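Local atomic coordinates of heat shock protein-related protein (Deinococcus radiodurans, PDB entry 4FEI), a protein that probably acts as a small heat shock protein chaperone in the stress response, the piece described here being its alpha-crystallin domain. Residues Q40-G45 with R62-L67; L34-G39 with L67-P72; W5-D10 with L20-P25; P75-A80 with V89-L94. One frame throughout, in Å; residues are numbered along the deposited sequence.

How the contacts relate
The four contacts build the two-sheet sandwich of the alpha-crystallin domain. Contacts 1 and 2 belong to one sheet and share Leu67. Contact 1 pairs strands 40-47 and 62-68 of it, and contact 2 closes the end of that sheet, with centres about 11 Å apart. Contacts 3 and 4 lie on the other sheet, centres about 17 Å apart, and are joined by the backbone bond from Leu20 N to Val89 O, 2.8 Å. Between the sheets, Arg65 NH1 of contact 1 bonds Pro7 O of contact 3 at 2.8 Å. Phe69 of contact 2 meets Phe91 of contact 4 edge to face. Contacts 1, 2 and 3 also touch the second subunit.

Contact 1 of 4, residues Q40-G45 with R62-L67; sequences QLTVSG and RFVREL
Val43 and Phe63 pack together on the inner face of an antiparallel strand pair, 40-45 with 62-67, in the alpha-crystallin beta-sandwich. Six backbone hydrogen bonds tie the strands. Leu41, Val43 and Gly45 face Leu67, Arg65 and Phe63 in the hydrogen-bonded pairs. The tight part lies around the Phe63 ring. Its CG sits between the backbone N and the carbonyl carbon (chi1 79°). The ring beyond it lies over the backbone of Ser44 and Gly45, with Gly45 N 3.4 Å from Phe63 CE2. Val43 CG1 reaches the ring edge in plane, 3.7 Å from Phe63 CE1. On this side of the sheet Leu22 packs on Val43 and Phe63, and Leu20 on Leu41 and Leu67. Farther along, Leu67 CD2 lies over the centre of the Arg65 guanidinium, whose NH1 forms a salt bridge with Glu57 of the second subunit.

The other face carries Thr42, Ser44, Val64 and Glu66 and is looser. Thr42 and Glu66 lie side by side, pointing the same way, with OG1 of Thr42 3.7 Å from CG of Glu66. At the end of the pair, Ser44 CB stands over the centre of the Arg62 guanidinium, 3.7 Å from Arg62 CZ.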
loop_
_atom_site.group_PDB
_atom_site.type_symbol
_atom_site.label_atom_id
_atom_site.label_comp_id
_atom_site.label_asym_id
_atom_site.label_seq_id
_atom_site.Cartn_x
_atom_site.Cartn_y
_atom_site.Cartn_z
ATOM N N GLN A 40 -13.862 -17.878 8.251
ATOM C CA GLN A 40 -13.700 -16.760 7.336
ATOM C C GLN A 40 -13.358 -15.517 8.133
ATOM O O GLN A 40 -13.930 -15.250 9.184
ATOM C CB GLN A 40 -14.976 -16.480 6.506
ATOM C CG GLN A 40 -15.541 -17.656 5.671
ATOM C CD GLN A 40 -15.069 -17.676 4.195
ATOM O OE1 GLN A 40 -14.839 -18.757 3.617
ATOM N NE2 GLN A 40 -14.947 -16.492 3.580
ATOM N N LEU A 41 -12.411 -14.750 7.617
ATOM C CA LEU A 41 -12.147 -13.444 8.141
ATOM C C LEU A 41 -12.692 -12.424 7.142
ATOM O O LEU A 41 -12.435 -12.501 5.900
ATOM C CB LEU A 41 -10.654 -13.265 8.309
ATOM C CG LEU A 41 -10.013 -12.253 9.244
ATOM C CD1 LEU A 41 -8.952 -11.551 8.504
ATOM C CD2 LEU A 41 -10.979 -11.264 9.861
ATOM N N THR A 42 -13.478 -11.482 7.671
ATOM C CA THR A 42 -13.994 -10.402 6.838
ATOM C C THR A 42 -13.309 -9.119 7.210
ATOM O O THR A 42 -13.277 -8.763 8.379
ATOM C CB THR A 42 -15.521 -10.281 6.862
ATOM O OG1 THR A 42 -16.096 -11.562 6.530
ATOM C CG2 THR A 42 -15.976 -9.201 5.857
ATOM N N VAL A 43 -12.704 -8.476 6.211
ATOM C CA VAL A 43 -12.009 -7.208 6.421
ATOM C C VAL A 43 -12.669 -6.148 5.535
ATOM O O VAL A 43 -12.901 -6.387 4.330
ATOM C CB VAL A 43 -10.476 -7.267 6.032
ATOM C CG1 VAL A 43 -9.796 -6.028 6.532
ATOM C CG2 VAL A 43 -9.803 -8.437 6.628
ATOM N N SER A 44 -12.941 -4.983 6.115
ATOM C CA SER A 44 -13.501 -3.869 5.387
ATOM C C SER A 44 -12.857 -2.583 5.843
ATOM O O SER A 44 -12.313 -2.513 6.924
ATOM C CB SER A 44 -15.035 -3.827 5.552
ATOM O OG SER A 44 -15.386 -3.660 6.922
ATOM N N GLY A 45 -12.892 -1.569 4.983
ATOM C CA GLY A 45 -12.387 -0.242 5.297
ATOM C C GLY A 45 -12.527 0.670 4.103
ATOM O O GLY A 45 -13.195 0.315 3.129
ATOM N N ARG A 62 -14.208 2.360 -0.735
ATOM C CA ARG A 62 -14.402 1.250 0.198
ATOM C C ARG A 62 -13.918 -0.075 -0.377
ATOM O O ARG A 62 -13.973 -0.299 -1.585
ATOM C CB ARG A 62 -15.858 1.182 0.631
ATOM C CG ARG A 62 -16.373 -0.189 1.074
ATOM C CD ARG A 62 -16.289 -0.395 2.570
ATOM N NE ARG A 62 -17.205 -1.448 2.931
ATOM C CZ ARG A 62 -17.705 -1.620 4.143
ATOM N NH1 ARG A 62 -17.329 -0.790 5.134
ATOM N NH2 ARG A 62 -18.540 -2.632 4.358
ATOM N N PHE A 63 -13.372 -0.919 0.492
ATOM C CA PHE A 63 -12.987 -2.263 0.125
ATOM C C PHE A 63 -13.656 -3.281 1.074
ATOM O O PHE A 63 -13.923 -2.979 2.231
ATOM C CB PHE A 63 -11.451 -2.408 0.177
ATOM C CG PHE A 63 -10.886 -2.590 1.593
ATOM C CD1 PHE A 63 -10.869 -3.852 2.227
ATOM C CD2 PHE A 63 -10.330 -1.514 2.264
ATOM C CE1 PHE A 63 -10.338 -4.000 3.480
ATOM C CE2 PHE A 63 -9.781 -1.667 3.535
ATOM C CZ PHE A 63 -9.795 -2.901 4.146
ATOM N N VAL A 64 -13.933 -4.468 0.554
ATOM C CA VAL A 64 -14.470 -5.537 1.346
ATOM C C VAL A 64 -13.827 -6.849 0.890
ATOM O O VAL A 64 -13.913 -7.206 -0.302
ATOM C CB VAL A 64 -16.052 -5.657 1.233
ATOM C CG1 VAL A 64 -16.564 -6.819 2.121
ATOM C CG2 VAL A 64 -16.728 -4.329 1.561
ATOM N N ARG A 65 -13.176 -7.553 1.818
ATOM C CA ARG A 65 -12.641 -8.902 1.533
ATOM C C ARG A 65 -13.175 -9.962 2.489
ATOM O O ARG A 65 -13.296 -9.712 3.697
ATOM C CB ARG A 65 -11.115 -8.917 1.489
ATOM C CG ARG A 65 -10.600 -7.979 0.434
ATOM C CD ARG A 65 -9.344 -8.387 -0.097
ATOM N NE ARG A 65 -9.459 -9.589 -0.912
ATOM C CZ ARG A 65 -8.390 -10.266 -1.311
ATOM N NH1 ARG A 65 -7.150 -9.821 -0.988
ATOM N NH2 ARG A 65 -8.538 -11.372 -2.006
ATOM N N GLU A 66 -13.518 -11.116 1.929
ATOM C CA GLU A 66 -13.943 -12.290 2.684
ATOM C C GLU A 66 -12.869 -13.374 2.438
ATOM O O GLU A 66 -12.705 -13.873 1.300
ATOM C CB GLU A 66 -15.317 -12.747 2.223
ATOM C CG GLU A 66 -16.192 -13.334 3.278
ATOM C CD GLU A 66 -17.669 -13.409 2.855
ATOM O OE1 GLU A 66 -18.544 -12.873 3.622
ATOM O OE2 GLU A 66 -17.972 -14.010 1.777
ATOM N N LEU A 67 -12.107 -13.699 3.497
ATOM C CA LEU A 67 -10.866 -14.467 3.347
ATOM C C LEU A 67 -10.914 -15.689 4.250
ATOM O O LEU A 67 -11.131 -15.556 5.463
ATOM C CB LEU A 67 -9.615 -13.618 3.686
ATOM C CG LEU A 67 -9.408 -12.241 3.052
ATOM C CD1 LEU A 67 -8.440 -11.459 3.902
ATOM C CD2 LEU A 67 -8.923 -12.281 1.588
#

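Contact 2 of 4, residues L34-G39 with L67-P72; sequences LAEDGG and LAFPEP
The turn after strand 33-37 meets the segment leaving strand 62-68 through Gly38, Gly39 and Phe69. One backbone hydrogen bond joins them, from Phe69 N to Gly39 O at 3.2 Å. The bond is somewhat bent, 156° at the hydrogen, and the donor stands above the carbonyl plane, 48° out of it. Gly39 O also takes a CA-H...O contact from Ala68 CA at 3.4 Å. The same oxygen thus receives two successive residues of the other segment.

The Phe69 side chain points toward the turn and touches it. Its CG is anti to the carbonyl carbon (chi1 -64°), beside the backbone N that bonds Gly39 O. Two glycine atoms lie at the ring edge. Gly39 CA is in the ring plane, 3.7 Å from Phe69 CD1. Gly38 O is also near the plane, 3.5 Å from Phe69 CE1.

In the alpha-crystallin fold this turn links two neighbouring strands, 33-37 and 40-47, of one sheet. Gly38 has a positive phi, a backbone shape that suits glycine. The contact is shallow and lies at the surface. Glu36 and Phe69 cross at about a right angle, with OE1 of Glu36 a distant 4.2 Å from CZ of Phe69. The Phe69 ring also packs edge to face with Phe91 of strand 86-92. Ala68 O accepts a hydrogen bond from Arg55 of the second subunit.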
loop_
_atom_site.group_PDB
_atom_site.type_symbol
_atom_site.label_atom_id
_atom_site.label_comp_id
_atom_site.label_asym_id
_atom_site.label_seq_id
_atom_site.Cartn_x
_atom_site.Cartn_y
_atom_site.Cartn_z
ATOM N N LEU A 34 -12.972 -5.634 11.305
ATOM C CA LEU A 34 -12.493 -7.013 11.200
ATOM C C LEU A 34 -13.469 -7.920 11.965
ATOM O O LEU A 34 -13.759 -7.681 13.135
ATOM C CB LEU A 34 -11.110 -7.145 11.843
ATOM C CG LEU A 34 -9.742 -6.851 11.215
ATOM C CD1 LEU A 34 -9.509 -7.781 10.027
ATOM C CD2 LEU A 34 -9.560 -5.430 10.810
ATOM N N ALA A 35 -13.981 -8.949 11.301
ATOM C CA ALA A 35 -14.933 -9.879 11.915
ATOM C C ALA A 35 -14.634 -11.319 11.494
ATOM O O ALA A 35 -14.420 -11.601 10.327
ATOM C CB ALA A 35 -16.403 -9.494 11.573
ATOM N N GLU A 36 -14.624 -12.226 12.454
ATOM C CA GLU A 36 -14.378 -13.621 12.147
ATOM C C GLU A 36 -15.633 -14.451 12.388
ATOM O O GLU A 36 -16.158 -14.485 13.482
ATOM C CB GLU A 36 -13.137 -14.157 12.896
ATOM C CG GLU A 36 -13.196 -14.085 14.406
ATOM C CD GLU A 36 -11.934 -14.569 15.110
ATOM O OE1 GLU A 36 -11.417 -15.660 14.743
ATOM O OE2 GLU A 36 -11.486 -13.864 16.064
ATOM N N ASP A 37 -16.141 -15.066 11.329
ATOM C CA ASP A 37 -17.345 -15.878 11.401
ATOM C C ASP A 37 -16.896 -17.268 11.062
ATOM O O ASP A 37 -16.808 -17.613 9.859
ATOM C CB ASP A 37 -18.431 -15.387 10.415
ATOM C CG ASP A 37 -19.748 -16.183 10.525
ATOM O OD1 ASP A 37 -19.737 -17.395 10.192
ATOM O OD2 ASP A 37 -20.807 -15.610 10.933
ATOM N N GLY A 38 -16.572 -18.032 12.119
ATOM C CA GLY A 38 -15.996 -19.385 12.007
ATOM C C GLY A 38 -14.668 -19.474 11.226
ATOM O O GLY A 38 -13.604 -19.199 11.785
ATOM N N GLY A 39 -14.751 -19.878 9.946
ATOM C CA GLY A 39 -13.589 -20.144 9.105
ATOM C C GLY A 39 -13.331 -19.085 8.035
ATOM O O GLY A 39 -12.660 -19.362 7.035
ATOM N N LEU A 67 -12.107 -13.699 3.497
ATOM C CA LEU A 67 -10.866 -14.467 3.347
ATOM C C LEU A 67 -10.914 -15.689 4.250
ATOM O O LEU A 67 -11.131 -15.556 5.463
ATOM C CB LEU A 67 -9.615 -13.618 3.686
ATOM C CG LEU A 67 -9.408 -12.241 3.052
ATOM C CD1 LEU A 67 -8.440 -11.459 3.902
ATOM C CD2 LEU A 67 -8.923 -12.281 1.588
ATOM N N ALA A 68 -10.737 -16.870 3.653
ATOM C CA ALA A 68 -10.857 -18.143 4.394
ATOM C C ALA A 68 -9.547 -18.411 5.070
ATOM O O ALA A 68 -8.485 -18.209 4.442
ATOM C CB ALA A 68 -11.175 -19.290 3.430
ATOM N N PHE A 69 -9.588 -18.840 6.333
ATOM C CA PHE A 69 -8.348 -19.242 7.042
ATOM C C PHE A 69 -7.711 -20.465 6.368
ATOM O O PHE A 69 -8.379 -21.462 6.158
ATOM C CB PHE A 69 -8.614 -19.578 8.505
ATOM C CG PHE A 69 -9.105 -18.422 9.323
ATOM C CD1 PHE A 69 -10.426 -18.392 9.810
ATOM C CD2 PHE A 69 -8.250 -17.377 9.635
ATOM C CE1 PHE A 69 -10.881 -17.313 10.567
ATOM C CE2 PHE A 69 -8.690 -16.284 10.410
ATOM C CZ PHE A 69 -10.008 -16.257 10.879
ATOM N N PRO A 70 -6.418 -20.383 6.034
ATOM C CA PRO A 70 -5.698 -21.524 5.411
ATOM C C PRO A 70 -5.526 -22.648 6.409
ATOM O O PRO A 70 -5.287 -23.791 6.014
ATOM C CB PRO A 70 -4.295 -20.937 5.069
ATOM C CG PRO A 70 -4.474 -19.433 5.142
ATOM C CD PRO A 70 -5.560 -19.186 6.164
ATOM N N GLU A 71 -5.625 -22.293 7.696
ATOM C CA GLU A 71 -5.429 -23.208 8.822
ATOM C C GLU A 71 -6.478 -22.854 9.873
ATOM O O GLU A 71 -6.713 -21.675 10.111
ATOM C CB GLU A 71 -4.045 -22.950 9.404
ATOM C CG GLU A 71 -3.254 -24.169 9.722
ATOM C CD GLU A 71 -2.638 -24.774 8.470
ATOM O OE1 GLU A 71 -3.358 -25.575 7.791
ATOM O OE2 GLU A 71 -1.429 -24.466 8.194
ATOM N N PRO A 72 -7.099 -23.865 10.524
ATOM C CA PRO A 72 -8.044 -23.570 11.615
ATOM C C PRO A 72 -7.394 -22.791 12.778
ATOM O O PRO A 72 -6.278 -23.091 13.178
ATOM C CB PRO A 72 -8.540 -24.955 12.047
ATOM C CG PRO A 72 -7.484 -25.928 11.497
ATOM C CD PRO A 72 -7.011 -25.312 10.236
#

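Contact 3 of 4, residues W5-D10 with L20-P25; sequences WTPAAD and LLLDVP
Ala9 pairs with Leu22, and Asp10 with Leu21, in the hairpin of strands 9-14 and 17-23. The backbone bonds come first. Asp10 and Leu21 form a hydrogen-bonded antiparallel pair with two bonds, each 2.9 Å between N of one residue and O of the other. Asp23 N reaches Ala8 O at 3.0 Å, nearly straight at 171°.

A water makes the next link. It accepts from Trp5 NE1 at 3.0 Å, lying in the plane of the indole at its edge. It donates to Asp23 O. This ties the indole to the open end of the hairpin, at the close of strand 17-23.

Apolar contacts make up the rest. Leu22 CG is anti to the backbone N (chi1 -166°), and CD1 beyond it rests 3.6 Å from Ala9 CB. Leu20 CD2 touches the same methyl. Pro7 CB touches both Leu22 CG and Val24 CG1, the latter at 3.9 Å. Trp5 CZ2 comes 3.8 Å from Val24 CA.

The carboxylates of Asp10 and Asp23 turn to the second subunit, where both form salt bridges with Arg58 and Asp23 also pairs with Arg47. Asp10 joins a beta ladder with that subunit, so the sheet runs on across the interface. Within the chain, strand 17-23 is flanked by strands 9-14 and 86-92, and Leu20 and Leu22 pack on strand 40-47 of the other sheet.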
loop_
_atom_site.group_PDB
_atom_site.type_symbol
_atom_site.label_atom_id
_atom_site.label_comp_id
_atom_site.label_asym_id
_atom_site.label_seq_id
_atom_site.Cartn_x
_atom_site.Cartn_y
_atom_site.Cartn_z
ATOM N N TRP A 5 -11.235 -0.928 -5.139
ATOM C CA TRP A 5 -10.108 -1.361 -4.327
ATOM C C TRP A 5 -10.292 -2.784 -3.796
ATOM O O TRP A 5 -11.280 -3.083 -3.090
ATOM C CB TRP A 5 -9.936 -0.390 -3.139
ATOM C CG TRP A 5 -8.631 -0.510 -2.469
ATOM C CD1 TRP A 5 -7.516 -1.175 -2.933
ATOM C CD2 TRP A 5 -8.252 0.098 -1.220
ATOM N NE1 TRP A 5 -6.475 -1.011 -2.048
ATOM C CE2 TRP A 5 -6.903 -0.236 -0.989
ATOM C CE3 TRP A 5 -8.927 0.898 -0.278
ATOM C CZ2 TRP A 5 -6.218 0.192 0.147
ATOM C CZ3 TRP A 5 -8.253 1.309 0.844
ATOM C CH2 TRP A 5 -6.902 0.951 1.053
ATOM N N THR A 6 -9.326 -3.641 -4.154
ATOM C CA THR A 6 -9.156 -4.974 -3.577
ATOM C C THR A 6 -7.716 -5.092 -3.051
ATOM O O THR A 6 -6.795 -5.400 -3.800
ATOM C CB THR A 6 -9.518 -6.088 -4.599
ATOM O OG1 THR A 6 -10.897 -5.920 -5.001
ATOM C CG2 THR A 6 -9.366 -7.526 -3.999
ATOM N N PRO A 7 -7.520 -4.823 -1.745
ATOM C CA PRO A 7 -6.155 -4.815 -1.185
ATOM C C PRO A 7 -5.568 -6.212 -1.142
ATOM O O PRO A 7 -6.238 -7.153 -0.679
ATOM C CB PRO A 7 -6.337 -4.234 0.233
ATOM C CG PRO A 7 -7.798 -4.279 0.536
ATOM C CD PRO A 7 -8.553 -4.395 -0.768
ATOM N N ALA A 8 -4.332 -6.334 -1.644
ATOM C CA ALA A 8 -3.625 -7.602 -1.730
ATOM C C ALA A 8 -3.344 -8.235 -0.319
ATOM O O ALA A 8 -2.999 -7.519 0.643
ATOM C CB ALA A 8 -2.353 -7.430 -2.556
ATOM N N ALA A 9 -3.499 -9.552 -0.212
ATOM C CA ALA A 9 -3.466 -10.285 1.096
ATOM C C ALA A 9 -2.469 -11.472 1.093
ATOM O O ALA A 9 -2.408 -12.248 0.151
ATOM C CB ALA A 9 -4.843 -10.796 1.459
ATOM N N ASP A 10 -1.704 -11.594 2.162
ATOM C CA ASP A 10 -0.831 -12.732 2.396
ATOM C C ASP A 10 -1.266 -13.446 3.675
ATOM O O ASP A 10 -1.709 -12.820 4.628
ATOM C CB ASP A 10 0.624 -12.252 2.627
ATOM C CG ASP A 10 1.359 -11.917 1.329
ATOM O OD1 ASP A 10 0.815 -12.208 0.237
ATOM O OD2 ASP A 10 2.472 -11.370 1.423
ATOM N N LEU A 20 -2.293 -12.633 8.917
ATOM C CA LEU A 20 -2.820 -12.075 7.682
ATOM C C LEU A 20 -2.174 -10.717 7.506
ATOM O O LEU A 20 -2.259 -9.878 8.388
ATOM C CB LEU A 20 -4.338 -11.924 7.778
ATOM C CG LEU A 20 -5.245 -11.368 6.678
ATOM C CD1 LEU A 20 -5.375 -9.869 6.815
ATOM C CD2 LEU A 20 -4.804 -11.743 5.262
ATOM N N LEU A 21 -1.487 -10.511 6.396
ATOM C CA LEU A 21 -0.950 -9.198 6.057
ATOM C C LEU A 21 -1.743 -8.636 4.887
ATOM O O LEU A 21 -1.913 -9.288 3.842
ATOM C CB LEU A 21 0.535 -9.274 5.683
ATOM C CG LEU A 21 1.512 -9.689 6.784
ATOM C CD1 LEU A 21 1.818 -11.152 6.709
ATOM C CD2 LEU A 21 2.827 -8.916 6.558
ATOM N N LEU A 22 -2.230 -7.416 5.057
ATOM C CA LEU A 22 -3.126 -6.802 4.062
ATOM C C LEU A 22 -2.590 -5.417 3.674
ATOM O O LEU A 22 -2.423 -4.572 4.534
ATOM C CB LEU A 22 -4.555 -6.716 4.633
ATOM C CG LEU A 22 -5.670 -6.425 3.641
ATOM C CD1 LEU A 22 -5.976 -7.666 2.781
ATOM C CD2 LEU A 22 -6.954 -5.927 4.390
ATOM N N ASP A 23 -2.294 -5.217 2.398
ATOM C CA ASP A 23 -1.724 -3.945 1.934
ATOM C C ASP A 23 -2.841 -2.892 1.862
ATOM O O ASP A 23 -3.662 -2.900 0.915
ATOM C CB ASP A 23 -1.079 -4.078 0.545
ATOM C CG ASP A 23 0.252 -4.763 0.584
ATOM O OD1 ASP A 23 0.680 -5.292 -0.482
ATOM O OD2 ASP A 23 0.897 -4.769 1.644
ATOM N N VAL A 24 -2.853 -1.998 2.867
ATOM C CA VAL A 24 -3.864 -0.947 2.928
ATOM C C VAL A 24 -3.228 0.483 3.057
ATOM O O VAL A 24 -3.434 1.172 4.057
ATOM C CB VAL A 24 -4.922 -1.245 4.071
ATOM C CG1 VAL A 24 -5.867 -2.432 3.693
ATOM C CG2 VAL A 24 -4.237 -1.516 5.402
ATOM N N PRO A 25 -2.425 0.910 2.068
ATOM C CA PRO A 25 -1.827 2.247 2.216
ATOM C C PRO A 25 -2.868 3.362 2.104
ATOM O O PRO A 25 -3.774 3.249 1.286
ATOM C CB PRO A 25 -0.815 2.323 1.044
ATOM C CG PRO A 25 -1.361 1.444 0.033
ATOM C CD PRO A 25 -2.049 0.295 0.783
HETATM O O HOH W 1 -3.751 -2.105 -1.523
#

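Contact 4 of 4, residues P75-A80 with V89-L94; sequences PASGVA and VRFEKL
Ser77 and Glu92 meet side chain to side chain where the hairpin of strands 79-83 and 86-92 opens. This hairpin forms the edge of one sheet of the alpha-crystallin sandwich. Glu92 CG lies between its backbone N and carbonyl carbon (chi1 58°), and this brings it 3.5 Å from Ser77 CB. Ser77 OG takes a weak hydrogen bond from Glu92 N at 3.3 Å, and it also bonds Arg74 O.

Ser77 OG stands at the edge of the Phe91 ring, near its plane. Gly78 CA approaches the ring obliquely and lies close against it, 3.6 Å from Phe91 CD1. Farther on, Ala80 CB and Val89 CG2 touch at 4.1 Å on one face of the hairpin. Val79 and Arg90 point to the other face. Their backbones exchange two hydrogen bonds, Val79 N to Arg90 O at 3.0 Å and Arg90 N to Val79 O at 2.9 Å.

Ser77 O and Arg90 O are both acceptors and cannot bond each other. A water donates to both, weakly to Arg90 O, so a water bridges the two segments just beyond the last backbone-to-backbone pair, Val79 with Arg90.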
loop_
_atom_site.group_PDB
_atom_site.type_symbol
_atom_site.label_atom_id
_atom_site.label_comp_id
_atom_site.label_asym_id
_atom_site.label_seq_id
_atom_site.Cartn_x
_atom_site.Cartn_y
_atom_site.Cartn_z
ATOM N N PRO A 75 -11.021 -19.700 18.292
ATOM C CA PRO A 75 -12.027 -18.636 18.243
ATOM C C PRO A 75 -11.646 -17.411 19.086
ATOM O O PRO A 75 -11.131 -17.562 20.194
ATOM C CB PRO A 75 -13.280 -19.326 18.813
ATOM C CG PRO A 75 -12.759 -20.526 19.609
ATOM C CD PRO A 75 -11.586 -20.975 18.788
ATOM N N ALA A 76 -11.905 -16.219 18.558
ATOM C CA ALA A 76 -11.765 -14.952 19.300
ATOM C C ALA A 76 -10.336 -14.599 19.706
ATOM O O ALA A 76 -10.113 -13.835 20.639
ATOM C CB ALA A 76 -12.713 -14.887 20.516
ATOM N N SER A 77 -9.371 -15.135 18.971
ATOM C CA SER A 77 -7.968 -14.869 19.237
ATOM C C SER A 77 -7.351 -13.801 18.353
ATOM O O SER A 77 -6.161 -13.516 18.479
ATOM C CB SER A 77 -7.173 -16.165 19.095
ATOM O OG SER A 77 -7.264 -16.665 17.779
ATOM N N GLY A 78 -8.136 -13.198 17.469
ATOM C CA GLY A 78 -7.566 -12.248 16.504
ATOM C C GLY A 78 -7.189 -10.886 17.059
ATOM O O GLY A 78 -7.991 -10.248 17.750
ATOM N N VAL A 79 -5.971 -10.445 16.741
ATOM C CA VAL A 79 -5.424 -9.141 17.160
ATOM C C VAL A 79 -4.827 -8.418 15.942
ATOM O O VAL A 79 -3.956 -8.963 15.260
ATOM C CB VAL A 79 -4.316 -9.303 18.250
ATOM C CG1 VAL A 79 -3.718 -7.934 18.652
ATOM C CG2 VAL A 79 -4.860 -10.072 19.502
ATOM N N ALA A 80 -5.291 -7.197 15.675
ATOM C CA ALA A 80 -4.925 -6.474 14.462
ATOM C C ALA A 80 -4.075 -5.250 14.752
ATOM O O ALA A 80 -4.301 -4.537 15.711
ATOM C CB ALA A 80 -6.141 -6.068 13.689
ATOM N N VAL A 89 -2.885 -8.889 10.960
ATOM C CA VAL A 89 -3.833 -9.522 11.848
ATOM C C VAL A 89 -3.332 -10.911 12.273
ATOM O O VAL A 89 -3.154 -11.783 11.451
ATOM C CB VAL A 89 -5.258 -9.686 11.178
ATOM C CG1 VAL A 89 -6.341 -10.078 12.259
ATOM C CG2 VAL A 89 -5.652 -8.433 10.360
ATOM N N ARG A 90 -3.166 -11.121 13.568
ATOM C CA ARG A 90 -2.572 -12.320 14.090
ATOM C C ARG A 90 -3.612 -13.211 14.824
ATOM O O ARG A 90 -4.378 -12.727 15.674
ATOM C CB ARG A 90 -1.455 -11.906 15.036
ATOM C CG ARG A 90 -0.489 -12.983 15.359
ATOM C CD ARG A 90 0.875 -12.360 15.707
ATOM N NE ARG A 90 1.916 -13.378 15.668
ATOM C CZ ARG A 90 3.211 -13.126 15.765
ATOM N NH1 ARG A 90 4.073 -14.131 15.713
ATOM N NH2 ARG A 90 3.646 -11.869 15.903
ATOM N N PHE A 91 -3.613 -14.507 14.503
ATOM C CA PHE A 91 -4.537 -15.445 15.091
ATOM C C PHE A 91 -3.720 -16.609 15.636
ATOM O O PHE A 91 -2.690 -17.003 15.032
ATOM C CB PHE A 91 -5.522 -16.013 14.049
ATOM C CG PHE A 91 -6.384 -14.987 13.363
ATOM C CD1 PHE A 91 -7.623 -14.656 13.878
ATOM C CD2 PHE A 91 -5.956 -14.358 12.173
ATOM C CE1 PHE A 91 -8.444 -13.705 13.244
ATOM C CE2 PHE A 91 -6.746 -13.410 11.540
ATOM C CZ PHE A 91 -8.009 -13.092 12.086
ATOM N N GLU A 92 -4.156 -17.197 16.748
ATOM C CA GLU A 92 -3.454 -18.368 17.234
ATOM C C GLU A 92 -4.058 -19.621 16.644
ATOM O O GLU A 92 -5.264 -19.766 16.608
ATOM C CB GLU A 92 -3.314 -18.417 18.775
ATOM C CG GLU A 92 -4.541 -18.382 19.543
ATOM C CD GLU A 92 -4.282 -18.359 21.057
ATOM O OE1 GLU A 92 -3.684 -19.338 21.585
ATOM O OE2 GLU A 92 -4.715 -17.372 21.711
ATOM N N LYS A 93 -3.205 -20.507 16.146
ATOM C CA LYS A 93 -3.627 -21.746 15.508
ATOM C C LYS A 93 -4.171 -22.744 16.525
ATOM O O LYS A 93 -3.783 -22.763 17.690
ATOM C CB LYS A 93 -2.456 -22.363 14.737
ATOM C CG LYS A 93 -2.187 -21.676 13.398
ATOM C CD LYS A 93 -0.722 -21.727 12.966
ATOM C CE LYS A 93 -0.310 -23.074 12.445
ATOM N NZ LYS A 93 1.047 -22.929 11.761
ATOM N N LEU A 94 -5.115 -23.552 16.058
ATOM C CA LEU A 94 -5.660 -24.671 16.803
ATOM C C LEU A 94 -4.601 -25.779 17.017
ATOM O O LEU A 94 -4.525 -26.385 18.079
ATOM C CB LEU A 94 -6.818 -25.238 15.999
ATOM C CG LEU A 94 -8.065 -25.600 16.769
ATOM C CD1 LEU A 94 -8.778 -24.317 17.116
ATOM C CD2 LEU A 94 -8.966 -26.563 15.937
HETATM O O HOH W 2 -3.430 -13.804 18.089
#